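Local coordinates for protein thiosulfate sulfurtransferase TUM1 (Saccharomyces cerevisiae, PDB 3UTN) that accepts persulfide sulfur from the cysteine desulfurase NFS1 and passes it to UBA4 for 2-thiolation of the wobble uridine of tRNAs, at residues D80-S85 and Y91-P96; V100-M105 and G135-P140; C130-G135 and K183-Y188. One frame throughout, in Å; residues are numbered along the deposited sequence.

Contact 1. Residues D80-S85 and Y91-P96; sequences DIDAIS and YPHMFP
D82 and H93 lie side by side and point the same way. The carboxylate and the imidazole are nearly coplanar, their planes 20° apart. D82 OD1 sits at the ring edge, 3.2 Å from H93 CE1, so its closest ring atom is a carbon, and the pair is not a hydrogen bond. The same OD1 takes a weak hydrogen bond from W54 NE1, whose indole meets the H93 ring edge to face.

I81 crosses H93 at about a right angle. Its CG2 branch comes obliquely to the ring, 3.7 Å from H93 ND1. With CG1 beside the backbone N (chi1 -74°), CG2 is the branch anti to that N, and it is the one that meets H93.

At the other end the contact is apolar. The CG2 branch of I84 meets P96 CG at 3.9 Å. The proline ring also packs on the backbone, with P96 CG 3.4 Å from I84 O. Between the two ends, S85 brings its backbone against 91-96. S85 CA is 3.2 Å from M94 O. The 80-85 turn is held from within: A83 N donates to D80 OD1, 3.0 Å away, from above the carboxylate plane. This is an Asx motif, and I84 then centres an inverse gamma turn.

I81 and P96 reach helix 127-136, while I84 and P96 reach F101 of helix 98-107. H93 touches T284, and its side chain is about 7 Å from that of C282, the persulfide-forming cysteine. The arrangement belongs to the long loop between strand 77-78 and helix 98-107 of the first rhodanese domain, which reaches across to the active-site side of the second.

Contact 2. Residues V100-M105 and G135-P140; sequences VFDDAM and GVMGHP
F101 and M137 carry this contact, and the packing is tight. M137 CB lies over one face of the F101 ring, 3.3 Å from the centroid and 17° off the ring normal, a CH-pi contact. Its nearest ring atom is F101 CE2, at 3.2 Å. M137 CG follows across the ring and comes to 3.3 Å from F101 CG. The two side chains slide past each other in opposite directions. The F101 ring extends toward 135-140 because its CG is anti to the backbone N (chi1 180°).

The methionine chain bends at chi2 and chi3. The bend carries SD away from the ring centre, so the Met-aromatic contact is oblique: M137 SD is 4.8 Å from the F101 centroid. The methyl CE folds back beside the root of the phenylalanine, 4.1 Å from F101 CB. On the opposite face of F101, M105 CG of the same helix lies 3.3 Å above the ring plane, so the ring is sandwiched.

M137 is the first residue to leave helical geometry at the end of helix 127-136. G138, with positive phi, is the C-prime residue of a Schellman motif. The turn closes with G138 N bonded to G135 O and H139 N to L134 O. The motif ends helix 127-136 beside helix 98-107, in the first rhodanese domain.

The contact is looser beside the ring. M137 CE only grazes D102 OD1, at 4.5 Å. The D102 carboxylate is occupied elsewhere, with OD2 in a salt bridge to K98 and OD1 accepting from S176 N. H139 points its CB toward 100-105 without touching it, and its ring is held instead by D114 O and Y174 OH.

Contact 3. Residues C130-G135 and K183-Y188; sequences CAWTLG and KEIVDY
E184 grips the indole of W132. W132 NE1 donates to E184 OE2 at 2.7 Å, with a bent N-H...O angle of 142°. The oxygen lies almost in the indole plane and is met on its anti side, while ring and carboxylate planes stand 58° apart. The glutamate chain bends at chi2 (-72°). This folds the carboxylate back beside the ring edge, with E184 CB 3.7 Å from W132 NE1. E184 OE2 also forms a salt bridge with K292, so one oxygen serves two donors. The K292 ammonium would probably favour the ionised carboxylate and offset part of its charge.

I185 comes next, where the chain leaves the helix. Its CG1 meets the six-membered ring at the edge, 3.4 Å from both W132 CZ2 and W132 CH2. CD1 rises out of the ring plane, 3.7 Å from W132 CH2. An alanine in place of W132 would probably leave E184 OE2 with K292 but no indole donor, and open a gap beside I185. V186 continues the short outermost strand 185-186, and its backbone bonds to L305.

The W132 ring packs edge to face with F95 and touches V289 and K292 of helix 286-297 and L305 of strand 303-306. Helix 127-136 of the first domain is thereby set against helix 181-184 and the outermost strand 185-186 of the second sheet.

The three contacts form one cluster, their centres 11 to 12 Å apart. Contact 1 closes before the other two open, while contacts 2 and 3 alternate along the chain. Both of these use helix 127-136 and share G135. F95 of contact 1 is the common neighbour: its CE2 is 3.4 Å from M137 SD of contact 2, and its CD1 is 3.3 Å from W132 CZ3 of contact 3. Contacts 1 and 2 lie within the first rhodanese domain. Contact 3 leads to the edge of the second five-stranded sheet. Packing thus runs continuously from helix 98-107 to the domain that holds the catalytic cysteine.

Contact 1. Residues D80-S85 and Y91-P96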
loop_
_atom_site.group_PDB
_atom_site.type_symbol
_atom_site.label_atom_id
_atom_site.label_comp_id
_atom_site.label_asym_id
_atom_site.label_seq_id
_atom_site.Cartn_x
_atom_site.Cartn_y
_atom_site.Cartn_z
ATOM N N ASP A 80 -10.824 -0.392 6.878
ATOM C CA ASP A 80 -10.472 -1.723 7.276
ATOM C C ASP A 80 -9.822 -2.441 6.111
ATOM O O ASP A 80 -10.496 -2.958 5.225
ATOM C CB ASP A 80 -11.700 -2.474 7.764
ATOM C CG ASP A 80 -11.339 -3.717 8.522
ATOM O OD1 ASP A 80 -10.296 -4.317 8.205
ATOM O OD2 ASP A 80 -12.093 -4.089 9.432
ATOM N N ILE A 81 -8.495 -2.455 6.132
ATOM C CA ILE A 81 -7.689 -3.124 5.120
ATOM C C ILE A 81 -8.166 -4.557 4.906
ATOM O O ILE A 81 -8.235 -5.031 3.775
ATOM C CB ILE A 81 -6.193 -3.093 5.527
ATOM C CG1 ILE A 81 -5.622 -1.684 5.322
ATOM C CG2 ILE A 81 -5.375 -4.145 4.793
ATOM C CD1 ILE A 81 -5.625 -1.189 3.892
ATOM N N ASP A 82 -8.515 -5.224 6.000
ATOM C CA ASP A 82 -8.961 -6.611 5.939
ATOM C C ASP A 82 -10.342 -6.743 5.335
ATOM O O ASP A 82 -10.553 -7.574 4.460
ATOM C CB ASP A 82 -8.957 -7.231 7.328
ATOM C CG ASP A 82 -7.576 -7.373 7.882
ATOM O OD1 ASP A 82 -6.647 -7.663 7.104
ATOM O OD2 ASP A 82 -7.415 -7.195 9.100
ATOM N N ALA A 83 -11.278 -5.934 5.817
ATOM C CA ALA A 83 -12.660 -6.011 5.362
ATOM C C ALA A 83 -12.793 -5.502 3.941
ATOM O O ALA A 83 -13.549 -6.054 3.151
ATOM C CB ALA A 83 -13.571 -5.240 6.299
ATOM N N ILE A 84 -12.040 -4.460 3.611
ATOM C CA ILE A 84 -12.108 -3.866 2.285
ATOM C C ILE A 84 -11.062 -4.534 1.404
ATOM O O ILE A 84 -10.101 -3.925 0.934
ATOM C CB ILE A 84 -11.966 -2.341 2.334
ATOM C CG1 ILE A 84 -12.797 -1.795 3.500
ATOM C CG2 ILE A 84 -12.378 -1.731 1.000
ATOM C CD1 ILE A 84 -12.540 -0.352 3.857
ATOM N N SER A 85 -11.269 -5.825 1.217
ATOM C CA SER A 85 -10.398 -6.649 0.429
ATOM C C SER A 85 -11.292 -7.728 -0.137
ATOM O O SER A 85 -12.474 -7.813 0.218
ATOM C CB SER A 85 -9.314 -7.269 1.309
ATOM O OG SER A 85 -9.885 -8.121 2.282
ATOM N N TYR A 91 -6.158 -15.824 -1.072
ATOM C CA TYR A 91 -4.934 -15.060 -0.914
ATOM C C TYR A 91 -5.218 -13.831 -0.075
ATOM O O TYR A 91 -6.284 -13.233 -0.189
ATOM C CB TYR A 91 -4.357 -14.705 -2.290
ATOM C CG TYR A 91 -4.493 -15.871 -3.235
ATOM C CD1 TYR A 91 -3.817 -17.063 -2.987
ATOM C CD2 TYR A 91 -5.344 -15.810 -4.335
ATOM C CE1 TYR A 91 -3.953 -18.152 -3.827
ATOM C CE2 TYR A 91 -5.490 -16.898 -5.181
ATOM C CZ TYR A 91 -4.788 -18.062 -4.920
ATOM O OH TYR A 91 -4.921 -19.152 -5.738
ATOM N N PRO A 92 -4.271 -13.474 0.800
ATOM C CA PRO A 92 -4.435 -12.354 1.708
ATOM C C PRO A 92 -4.463 -11.020 0.977
ATOM O O PRO A 92 -3.856 -10.880 -0.089
ATOM C CB PRO A 92 -3.196 -12.438 2.608
ATOM C CG PRO A 92 -2.207 -13.241 1.841
ATOM C CD PRO A 92 -3.004 -14.191 1.013
ATOM N N HIS A 93 -5.193 -10.069 1.552
ATOM C CA HIS A 93 -5.167 -8.669 1.140
ATOM C C HIS A 93 -5.333 -8.480 -0.324
ATOM O O HIS A 93 -4.658 -7.653 -0.934
ATOM C CB HIS A 93 -3.875 -8.019 1.598
ATOM C CG HIS A 93 -3.655 -8.127 3.074
ATOM N ND1 HIS A 93 -4.543 -7.660 3.967
ATOM C CD2 HIS A 93 -2.614 -8.680 3.803
ATOM C CE1 HIS A 93 -4.095 -7.902 5.205
ATOM N NE2 HIS A 93 -2.912 -8.526 5.105
ATOM N N MET A 94 -6.236 -9.259 -0.903
ATOM C CA MET A 94 -6.517 -9.139 -2.308
ATOM C C MET A 94 -7.414 -7.954 -2.504
ATOM O O MET A 94 -8.314 -7.701 -1.706
ATOM C CB MET A 94 -7.147 -10.410 -2.860
ATOM C CG MET A 94 -6.160 -11.561 -2.914
ATOM S SD MET A 94 -4.595 -11.071 -3.654
ATOM C CE MET A 94 -5.103 -10.853 -5.360
ATOM N N PHE A 95 -7.142 -7.222 -3.568
ATOM C CA PHE A 95 -7.854 -6.008 -3.854
ATOM C C PHE A 95 -9.348 -6.242 -3.768
ATOM O O PHE A 95 -9.843 -7.255 -4.267
ATOM C CB PHE A 95 -7.493 -5.508 -5.235
ATOM C CG PHE A 95 -7.764 -4.063 -5.413
ATOM C CD1 PHE A 95 -6.878 -3.125 -4.906
ATOM C CD2 PHE A 95 -8.917 -3.636 -6.041
ATOM C CE1 PHE A 95 -7.129 -1.780 -5.048
ATOM C CE2 PHE A 95 -9.176 -2.289 -6.182
ATOM C CZ PHE A 95 -8.288 -1.362 -5.680
ATOM N N PRO A 96 -10.074 -5.320 -3.115
ATOM C CA PRO A 96 -11.496 -5.564 -2.980
ATOM C C PRO A 96 -12.200 -5.513 -4.319
ATOM O O PRO A 96 -11.719 -4.881 -5.260
ATOM C CB PRO A 96 -11.974 -4.407 -2.095
ATOM C CG PRO A 96 -10.964 -3.335 -2.292
ATOM C CD PRO A 96 -9.665 -4.073 -2.445
#

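Contact 2. Residues V100-M105 and G135-P140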
loop_
_atom_site.group_PDB
_atom_site.type_symbol
_atom_site.label_atom_id
_atom_site.label_comp_id
_atom_site.label_asym_id
_atom_site.label_seq_id
_atom_site.Cartn_x
_atom_site.Cartn_y
_atom_site.Cartn_z
ATOM N N VAL A 100 -17.521 -4.587 -2.685
ATOM C CA VAL A 100 -16.957 -4.525 -1.341
ATOM C C VAL A 100 -16.387 -3.130 -1.108
ATOM O O VAL A 100 -16.640 -2.517 -0.079
ATOM C CB VAL A 100 -15.900 -5.624 -1.104
ATOM C CG1 VAL A 100 -15.021 -5.306 0.099
ATOM C CG2 VAL A 100 -16.588 -6.968 -0.912
ATOM N N PHE A 101 -15.658 -2.611 -2.088
ATOM C CA PHE A 101 -15.097 -1.288 -1.948
ATOM C C PHE A 101 -16.170 -0.220 -1.791
ATOM O O PHE A 101 -16.138 0.550 -0.843
ATOM C CB PHE A 101 -14.204 -0.925 -3.115
ATOM C CG PHE A 101 -13.621 0.437 -2.986
ATOM C CD1 PHE A 101 -12.512 0.648 -2.172
ATOM C CD2 PHE A 101 -14.206 1.523 -3.633
ATOM C CE1 PHE A 101 -11.976 1.912 -2.035
ATOM C CE2 PHE A 101 -13.670 2.788 -3.498
ATOM C CZ PHE A 101 -12.554 2.983 -2.695
ATOM N N ASP A 102 -17.110 -0.178 -2.730
ATOM C CA ASP A 102 -18.182 0.807 -2.698
ATOM C C ASP A 102 -18.986 0.706 -1.421
ATOM O O ASP A 102 -19.294 1.719 -0.801
ATOM C CB ASP A 102 -19.095 0.645 -3.907
ATOM C CG ASP A 102 -18.422 1.050 -5.186
ATOM O OD1 ASP A 102 -17.317 1.636 -5.114
ATOM O OD2 ASP A 102 -18.987 0.776 -6.263
ATOM N N ASP A 103 -19.308 -0.524 -1.032
ATOM C CA ASP A 103 -20.057 -0.768 0.190
ATOM C C ASP A 103 -19.282 -0.263 1.378
ATOM O O ASP A 103 -19.843 0.392 2.242
ATOM C CB ASP A 103 -20.382 -2.253 0.344
ATOM C CG ASP A 103 -21.443 -2.707 -0.636
ATOM O OD1 ASP A 103 -22.026 -1.832 -1.304
ATOM O OD2 ASP A 103 -21.684 -3.926 -0.746
ATOM N N ALA A 104 -17.985 -0.549 1.396
ATOM C CA ALA A 104 -17.114 -0.056 2.446
ATOM C C ALA A 104 -17.177 1.461 2.487
ATOM O O ALA A 104 -17.464 2.044 3.525
ATOM C CB ALA A 104 -15.691 -0.525 2.216
ATOM N N MET A 105 -16.929 2.092 1.343
ATOM C CA MET A 105 -16.965 3.542 1.248
ATOM C C MET A 105 -18.310 4.073 1.701
ATOM O O MET A 105 -18.385 5.025 2.476
ATOM C CB MET A 105 -16.695 3.990 -0.181
ATOM C CG MET A 105 -15.309 3.675 -0.688
ATOM S SD MET A 105 -14.030 4.249 0.436
ATOM C CE MET A 105 -13.647 2.726 1.295
ATOM N N GLY A 135 -7.404 5.081 -4.574
ATOM C CA GLY A 135 -7.006 5.594 -5.875
ATOM C C GLY A 135 -7.348 4.629 -6.984
ATOM O O GLY A 135 -7.931 5.024 -7.986
ATOM N N VAL A 136 -7.002 3.357 -6.806
ATOM C CA VAL A 136 -7.267 2.360 -7.837
ATOM C C VAL A 136 -8.757 2.288 -8.091
ATOM O O VAL A 136 -9.191 2.181 -9.227
ATOM C CB VAL A 136 -6.720 0.972 -7.477
ATOM C CG1 VAL A 136 -7.218 -0.079 -8.458
ATOM C CG2 VAL A 136 -5.207 0.997 -7.490
ATOM N N MET A 137 -9.530 2.389 -7.019
ATOM C CA MET A 137 -10.968 2.365 -7.125
ATOM C C MET A 137 -11.523 3.691 -7.606
ATOM O O MET A 137 -12.722 3.930 -7.527
ATOM C CB MET A 137 -11.585 1.966 -5.795
ATOM C CG MET A 137 -11.456 0.487 -5.500
ATOM S SD MET A 137 -11.936 -0.524 -6.912
ATOM C CE MET A 137 -13.679 -0.144 -7.068
ATOM N N GLY A 138 -10.637 4.545 -8.103
ATOM C CA GLY A 138 -11.031 5.741 -8.820
ATOM C C GLY A 138 -11.495 6.857 -7.925
ATOM O O GLY A 138 -12.154 7.788 -8.383
ATOM N N HIS A 139 -11.171 6.785 -6.642
ATOM C CA HIS A 139 -11.537 7.891 -5.797
ATOM C C HIS A 139 -10.753 9.086 -6.234
ATOM O O HIS A 139 -9.534 9.013 -6.340
ATOM C CB HIS A 139 -11.341 7.611 -4.328
ATOM C CG HIS A 139 -11.993 8.639 -3.465
ATOM N ND1 HIS A 139 -13.278 8.569 -3.129
ATOM C CD2 HIS A 139 -11.511 9.826 -2.940
ATOM C CE1 HIS A 139 -13.604 9.630 -2.383
ATOM N NE2 HIS A 139 -12.522 10.402 -2.271
ATOM N N PRO A 140 -11.451 10.193 -6.538
ATOM C CA PRO A 140 -10.850 11.330 -7.215
ATOM C C PRO A 140 -9.685 11.912 -6.433
ATOM O O PRO A 140 -8.621 12.144 -6.996
ATOM C CB PRO A 140 -12.001 12.336 -7.293
ATOM C CG PRO A 140 -13.222 11.491 -7.328
ATOM C CD PRO A 140 -12.906 10.362 -6.382
#

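Contact 3. Residues C130-G135 and K183-Y188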
loop_
_atom_site.group_PDB
_atom_site.type_symbol
_atom_site.label_atom_id
_atom_site.label_comp_id
_atom_site.label_asym_id
_atom_site.label_seq_id
_atom_site.Cartn_x
_atom_site.Cartn_y
_atom_site.Cartn_z
ATOM N N CYS A 130 -4.004 1.246 1.248
ATOM C CA CYS A 130 -5.304 1.857 1.327
ATOM C C CYS A 130 -5.445 3.041 0.379
ATOM O O CYS A 130 -6.407 3.115 -0.377
ATOM C CB CYS A 130 -5.577 2.310 2.742
ATOM S SG CYS A 130 -7.052 3.320 2.801
ATOM N N ALA A 131 -4.493 3.969 0.430
ATOM C CA ALA A 131 -4.520 5.130 -0.455
ATOM C C ALA A 131 -4.594 4.633 -1.884
ATOM O O ALA A 131 -5.383 5.108 -2.698
ATOM C CB ALA A 131 -3.283 5.983 -0.256
ATOM N N TRP A 132 -3.777 3.637 -2.162
ATOM C CA TRP A 132 -3.717 3.057 -3.470
ATOM C C TRP A 132 -5.019 2.412 -3.836
ATOM O O TRP A 132 -5.511 2.620 -4.927
ATOM C CB TRP A 132 -2.584 2.082 -3.491
ATOM C CG TRP A 132 -2.518 1.236 -4.703
ATOM C CD1 TRP A 132 -2.043 1.581 -5.960
ATOM C CD2 TRP A 132 -2.904 -0.154 -4.799
ATOM N NE1 TRP A 132 -2.119 0.516 -6.808
ATOM C CE2 TRP A 132 -2.626 -0.558 -6.174
ATOM C CE3 TRP A 132 -3.446 -1.073 -3.920
ATOM C CZ2 TRP A 132 -2.885 -1.831 -6.624
ATOM C CZ3 TRP A 132 -3.697 -2.360 -4.386
ATOM C CH2 TRP A 132 -3.430 -2.723 -5.707
ATOM N N THR A 133 -5.595 1.653 -2.912
ATOM C CA THR A 133 -6.900 1.030 -3.130
ATOM C C THR A 133 -7.956 2.076 -3.460
ATOM O O THR A 133 -8.700 1.937 -4.428
ATOM C CB THR A 133 -7.337 0.225 -1.902
ATOM O OG1 THR A 133 -6.364 -0.787 -1.657
ATOM C CG2 THR A 133 -8.705 -0.423 -2.130
ATOM N N LEU A 134 -8.013 3.122 -2.646
ATOM C CA LEU A 134 -8.906 4.239 -2.895
ATOM C C LEU A 134 -8.668 4.810 -4.274
ATOM O O LEU A 134 -9.602 4.985 -5.047
ATOM C CB LEU A 134 -8.700 5.320 -1.843
ATOM C CG LEU A 134 -9.073 4.876 -0.435
ATOM C CD1 LEU A 134 -8.603 5.925 0.549
ATOM C CD2 LEU A 134 -10.572 4.649 -0.323
ATOM N N GLY A 135 -7.404 5.081 -4.574
ATOM C CA GLY A 135 -7.006 5.594 -5.875
ATOM C C GLY A 135 -7.348 4.629 -6.984
ATOM O O GLY A 135 -7.931 5.024 -7.986
ATOM N N LYS A 183 -4.526 -0.961 -14.769
ATOM C CA LYS A 183 -3.303 -0.172 -14.852
ATOM C C LYS A 183 -2.419 -0.356 -13.629
ATOM O O LYS A 183 -1.254 0.038 -13.631
ATOM C CB LYS A 183 -3.634 1.315 -15.014
ATOM C CG LYS A 183 -3.936 1.741 -16.444
ATOM C CD LYS A 183 -3.973 3.259 -16.576
ATOM C CE LYS A 183 -5.288 3.845 -16.078
ATOM N NZ LYS A 183 -5.255 5.333 -15.983
ATOM N N GLU A 184 -2.974 -0.946 -12.579
ATOM C CA GLU A 184 -2.351 -0.867 -11.265
ATOM C C GLU A 184 -2.020 -2.205 -10.666
ATOM O O GLU A 184 -1.149 -2.308 -9.808
ATOM C CB GLU A 184 -3.273 -0.115 -10.318
ATOM C CG GLU A 184 -3.328 1.363 -10.630
ATOM C CD GLU A 184 -2.043 2.054 -10.242
ATOM O OE1 GLU A 184 -1.604 2.945 -10.984
ATOM O OE2 GLU A 184 -1.475 1.694 -9.195
ATOM N N ILE A 185 -2.747 -3.223 -11.102
ATOM C CA ILE A 185 -2.648 -4.530 -10.499
ATOM C C ILE A 185 -2.230 -5.519 -11.556
ATOM O O ILE A 185 -2.889 -5.659 -12.586
ATOM C CB ILE A 185 -3.986 -4.965 -9.871
ATOM C CG1 ILE A 185 -4.378 -3.990 -8.762
ATOM C CG2 ILE A 185 -3.908 -6.400 -9.363
ATOM C CD1 ILE A 185 -5.755 -4.196 -8.195
ATOM N N VAL A 186 -1.115 -6.187 -11.302
ATOM C CA VAL A 186 -0.715 -7.299 -12.128
ATOM C C VAL A 186 -1.424 -8.502 -11.557
ATOM O O VAL A 186 -1.364 -8.755 -10.357
ATOM C CB VAL A 186 0.795 -7.554 -12.093
ATOM C CG1 VAL A 186 1.184 -8.434 -13.266
ATOM C CG2 VAL A 186 1.558 -6.245 -12.139
ATOM N N ASP A 187 -2.130 -9.217 -12.418
ATOM C CA ASP A 187 -2.782 -10.437 -12.012
ATOM C C ASP A 187 -1.776 -11.561 -12.111
ATOM O O ASP A 187 -0.740 -11.428 -12.770
ATOM C CB ASP A 187 -4.002 -10.713 -12.889
ATOM C CG ASP A 187 -5.132 -9.736 -12.639
ATOM O OD1 ASP A 187 -5.117 -9.045 -11.596
ATOM O OD2 ASP A 187 -6.043 -9.667 -13.487
ATOM N N TYR A 188 -2.080 -12.661 -11.437
ATOM C CA TYR A 188 -1.215 -13.816 -11.441
ATOM C C TYR A 188 -0.915 -14.286 -12.855
ATOM O O TYR A 188 0.229 -14.601 -13.172
ATOM C CB TYR A 188 -1.850 -14.961 -10.672
ATOM C CG TYR A 188 -1.030 -16.209 -10.777
ATOM C CD1 TYR A 188 0.145 -16.346 -10.046
ATOM C CD2 TYR A 188 -1.404 -17.242 -11.638
ATOM C CE1 TYR A 188 0.911 -17.486 -10.146
ATOM C CE2 TYR A 188 -0.642 -18.389 -11.742
ATOM C CZ TYR A 188 0.512 -18.502 -10.993
ATOM O OH TYR A 188 1.277 -19.631 -11.085
#